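Local coordinates for protein citrate synthase (Thermotoga maritima, PDB 2P2W) that probably catalyses the condensation of oxaloacetate with acetyl-CoA and water to give citrate and free CoA, a step of the tricarboxylic acid cycle, at residues R164-E167 and S168-L172; R265-Q268 and E269-D273. All coordinates share one frame; numbering follows the deposited sequence.

Contact 1 (R164-E167 and S168-L172)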
# COMPACT_ATOMS: atom_id res chain seq x y z
N ARG A 164 6.51 31.19 -1.07
CA ARG A 164 5.35 31.33 -1.95
C ARG A 164 5.40 30.35 -3.12
O ARG A 164 4.40 29.80 -3.56
CB ARG A 164 5.32 32.77 -2.47
CG ARG A 164 5.06 33.78 -1.35
CD ARG A 164 4.77 35.18 -1.91
NE ARG A 164 4.68 36.16 -0.82
CZ ARG A 164 3.47 36.37 -0.28
NH1 ARG A 164 2.42 35.70 -0.72
NH2 ARG A 164 3.34 37.26 0.71
N LEU A 165 6.60 30.15 -3.67
CA LEU A 165 6.79 29.26 -4.81
C LEU A 165 6.52 27.82 -4.37
O LEU A 165 5.88 27.05 -5.09
CB LEU A 165 8.21 29.41 -5.36
CG LEU A 165 8.67 30.84 -5.65
CD1 LEU A 165 10.05 30.82 -6.28
CD2 LEU A 165 7.66 31.55 -6.56
N LEU A 166 7.02 27.46 -3.20
CA LEU A 166 6.82 26.11 -2.67
C LEU A 166 5.34 25.86 -2.41
O LEU A 166 4.83 24.78 -2.69
CB LEU A 166 7.61 25.92 -1.36
CG LEU A 166 7.41 24.58 -0.65
CD1 LEU A 166 7.77 23.44 -1.59
CD2 LEU A 166 8.26 24.52 0.61
N GLU A 167 4.64 26.87 -1.89
CA GLU A 167 3.22 26.73 -1.61
C GLU A 167 2.43 26.50 -2.90
O GLU A 167 1.54 25.64 -2.95
CB GLU A 167 2.71 27.98 -0.88
CG GLU A 167 1.23 27.93 -0.50
CD GLU A 167 0.97 28.51 0.88
OE1 GLU A 167 1.56 29.55 1.21
OE2 GLU A 167 0.15 27.92 1.62
N SER A 168 2.75 27.25 -3.95
CA SER A 168 2.07 27.07 -5.23
C SER A 168 2.30 25.64 -5.72
O SER A 168 1.39 24.99 -6.23
CB SER A 168 2.59 28.06 -6.28
OG SER A 168 2.19 29.39 -5.99
N ALA A 169 3.53 25.16 -5.56
CA ALA A 169 3.88 23.80 -5.98
C ALA A 169 3.05 22.76 -5.24
O ALA A 169 2.53 21.82 -5.85
CB ALA A 169 5.36 23.55 -5.75
N PHE A 170 2.92 22.91 -3.93
CA PHE A 170 2.12 21.95 -3.16
C PHE A 170 0.68 21.92 -3.67
O PHE A 170 0.11 20.85 -3.89
CB PHE A 170 2.12 22.31 -1.67
CG PHE A 170 3.38 21.94 -0.94
CD1 PHE A 170 4.07 20.78 -1.26
CD2 PHE A 170 3.83 22.72 0.12
CE1 PHE A 170 5.20 20.39 -0.53
CE2 PHE A 170 4.94 22.35 0.86
CZ PHE A 170 5.63 21.18 0.53
N ILE A 171 0.10 23.10 -3.85
CA ILE A 171 -1.27 23.20 -4.33
C ILE A 171 -1.44 22.46 -5.66
O ILE A 171 -2.41 21.72 -5.85
CB ILE A 171 -1.69 24.68 -4.49
CG1 ILE A 171 -1.67 25.37 -3.12
CG2 ILE A 171 -3.07 24.78 -5.12
CD1 ILE A 171 -1.91 26.87 -3.17
N LEU A 172 -0.49 22.64 -6.57
CA LEU A 172 -0.55 21.97 -7.87
C LEU A 172 -0.48 20.45 -7.76
O LEU A 172 -1.00 19.73 -8.62
CB LEU A 172 0.61 22.44 -8.76
CG LEU A 172 0.58 23.88 -9.28
CD1 LEU A 172 1.89 24.19 -9.99
CD2 LEU A 172 -0.60 24.05 -10.22
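The backbone oxygen of L166 takes the shortest hydrogen bond here, with F170 N lying 2.9 Å from L166 O, and the side chains of the same two residues also touch. L166 reaches the ring by holding its CG anti to the backbone N (chi1 176°), which lays the isobutyl group along the helix in the direction of F170. Its CD1 then sits over one face of the phenyl ring, offset toward the rim, 4.0 Å from the ring centroid and 21° off the normal: a CH-pi contact. The CG of L166 adds an apolar touch of 3.7 Å to F170 CE2. This is the i to i+4 pairing of an alpha-helix, here helix 163-173, and V148 of helix 147-156 packs against both L166 and F170. One residue on, I171 N donates to E167 O at 3.1 Å in a nearly straight bond (171°), while the CG1 of I171 lies 3.2 Å from that same E167 O. The carboxylate of E167 is turned elsewhere, its OE2 hydrogen-bonded to the backbone N of F42, at the start of helix 42-51. Earlier in the turn, S168 N and A169 N close on R164 O and L165 O. The hydroxyl of S168 reaches out of the helix, its OG hydrogen-bonded to A37 O of helix 33-39.

Contact 2 (R265-Q268 and E269-D273)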
# COMPACT_ATOMS: atom_id res chain seq x y z
N ARG A 265 6.92 28.21 -15.71
CA ARG A 265 6.88 29.67 -15.65
C ARG A 265 7.52 30.16 -14.36
O ARG A 265 8.23 31.17 -14.34
CB ARG A 265 5.43 30.17 -15.74
CG ARG A 265 5.33 31.69 -15.75
CD ARG A 265 3.91 32.19 -16.04
NE ARG A 265 2.95 31.78 -15.02
CZ ARG A 265 2.13 30.74 -15.13
NH1 ARG A 265 2.13 29.99 -16.23
NH2 ARG A 265 1.29 30.46 -14.15
N VAL A 266 7.27 29.45 -13.26
CA VAL A 266 7.84 29.80 -11.97
C VAL A 266 9.36 29.83 -12.08
O VAL A 266 10.01 30.80 -11.67
CB VAL A 266 7.44 28.78 -10.89
CG1 VAL A 266 8.24 29.01 -9.62
CG2 VAL A 266 5.94 28.90 -10.61
N LEU A 267 9.93 28.77 -12.64
CA LEU A 267 11.37 28.67 -12.81
C LEU A 267 11.89 29.74 -13.77
O LEU A 267 12.94 30.35 -13.54
CB LEU A 267 11.74 27.28 -13.33
CG LEU A 267 11.53 26.16 -12.30
CD1 LEU A 267 11.62 24.79 -12.97
CD2 LEU A 267 12.58 26.29 -11.20
N GLN A 268 11.15 29.99 -14.85
CA GLN A 268 11.56 30.99 -15.82
C GLN A 268 11.63 32.37 -15.17
O GLN A 268 12.52 33.17 -15.49
CB GLN A 268 10.56 31.05 -16.98
CG GLN A 268 11.04 31.89 -18.16
CD GLN A 268 12.23 31.26 -18.85
OE1 GLN A 268 12.12 30.18 -19.43
NE2 GLN A 268 13.38 31.93 -18.78
N GLU A 269 10.70 32.63 -14.27
CA GLU A 269 10.64 33.92 -13.60
C GLU A 269 11.58 34.06 -12.40
O GLU A 269 12.04 35.16 -12.10
CB GLU A 269 9.20 34.22 -13.17
CG GLU A 269 8.33 34.71 -14.32
CD GLU A 269 6.85 34.75 -13.98
OE1 GLU A 269 6.50 34.58 -12.79
OE2 GLU A 269 6.03 34.95 -14.90
N HIS A 270 11.87 32.95 -11.72
CA HIS A 270 12.73 33.02 -10.54
C HIS A 270 14.10 32.34 -10.60
O HIS A 270 15.00 32.72 -9.85
CB HIS A 270 11.97 32.49 -9.32
CG HIS A 270 10.77 33.31 -8.97
ND1 HIS A 270 9.56 33.15 -9.61
CD2 HIS A 270 10.60 34.32 -8.09
CE1 HIS A 270 8.69 34.02 -9.13
NE2 HIS A 270 9.30 34.74 -8.20
N PHE A 271 14.25 31.35 -11.47
CA PHE A 271 15.53 30.65 -11.61
C PHE A 271 15.87 30.39 -13.08
O PHE A 271 16.20 29.27 -13.46
CB PHE A 271 15.50 29.32 -10.86
CG PHE A 271 15.22 29.45 -9.39
CD1 PHE A 271 16.26 29.70 -8.49
CD2 PHE A 271 13.92 29.36 -8.89
CE1 PHE A 271 16.01 29.85 -7.12
CE2 PHE A 271 13.66 29.50 -7.53
CZ PHE A 271 14.70 29.75 -6.64
N PRO A 272 15.82 31.44 -13.92
CA PRO A 272 16.11 31.32 -15.35
C PRO A 272 17.53 30.86 -15.68
O PRO A 272 17.77 30.31 -16.75
CB PRO A 272 15.88 32.74 -15.89
CG PRO A 272 16.17 33.64 -14.71
CD PRO A 272 15.80 32.86 -13.50
N ASP A 273 18.45 31.09 -14.75
CA ASP A 273 19.84 30.74 -14.96
C ASP A 273 20.27 29.41 -14.36
O ASP A 273 21.44 29.06 -14.39
CB ASP A 273 20.71 31.88 -14.46
CG ASP A 273 20.38 33.19 -15.14
OD1 ASP A 273 19.99 33.14 -16.33
OD2 ASP A 273 20.49 34.25 -14.51
O HOH W 1 3.94 32.81 -12.46
O HOH W 2 16.10 30.60 -18.99
O HOH W 3 13.34 35.91 -15.07
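The C-terminal end of helix 258-270 illustrates how a helix stops: F271 is the first residue to leave helical torsions, and P272 follows it. The last turn is held by F271 N, which donates to L267 O at 2.6 Å, with the donor tilted 24° from the carbonyl plane. P272 has no amide hydrogen to continue the pattern, and its CB packs instead 3.4 Å from Q268 O. One residue earlier, V266 O is gripped twice by H270, through the backbone N at 2.8 Å and through the imidazole ND1 at 3.2 Å. The ring nitrogen comes in the carbonyl plane, on a lone pair, and V266 O lies in the plane of the imidazole, so the second bond fixes the rotation of the ring. H270 can fold back in this way because its CG stands beside the backbone N (chi1 -63°). On the outer side R265 and E269 lie alongside each other and point the same way, their guanidinium and carboxylate planes 61° apart. The aliphatic part of R265 does the touching, its CG 3.4 Å from E269 OE2, while the charged groups are too far apart for a salt bridge. A water joins them, accepting from R265 NE and donating to E269 OE1, and R265 also makes a cation-pi contact with F262. A second water spans Q268 NE2 and P272 O. Since ND1 gives its hydrogen to V266 O, a neutral H270 would carry its lone pair on NE2, and the water between R265 and E269 probably relays part of the attraction between the two opposite charges, whose atoms stay beyond salt-bridge distance.

How the contacts relate
Along the chain the two contacts come in series, neither nested nor crossed, and each closes only a single helical turn. Contact 1 comes first, inside helix 163-173; about a hundred residues later contact 2 ends helix 258-270 and turns the chain toward helix 275-289. Their centres lie 14 Å apart, yet they meet through L165, which belongs to the first: its CD2 packs 3.7 Å from H270 CE1, and its CD1 packs on the ring of F271. Helix 163-173 thus rests against the end of helix 258-270, whose L267 packs in turn on helix 299-309, the helix carrying D300, a predicted active-site residue.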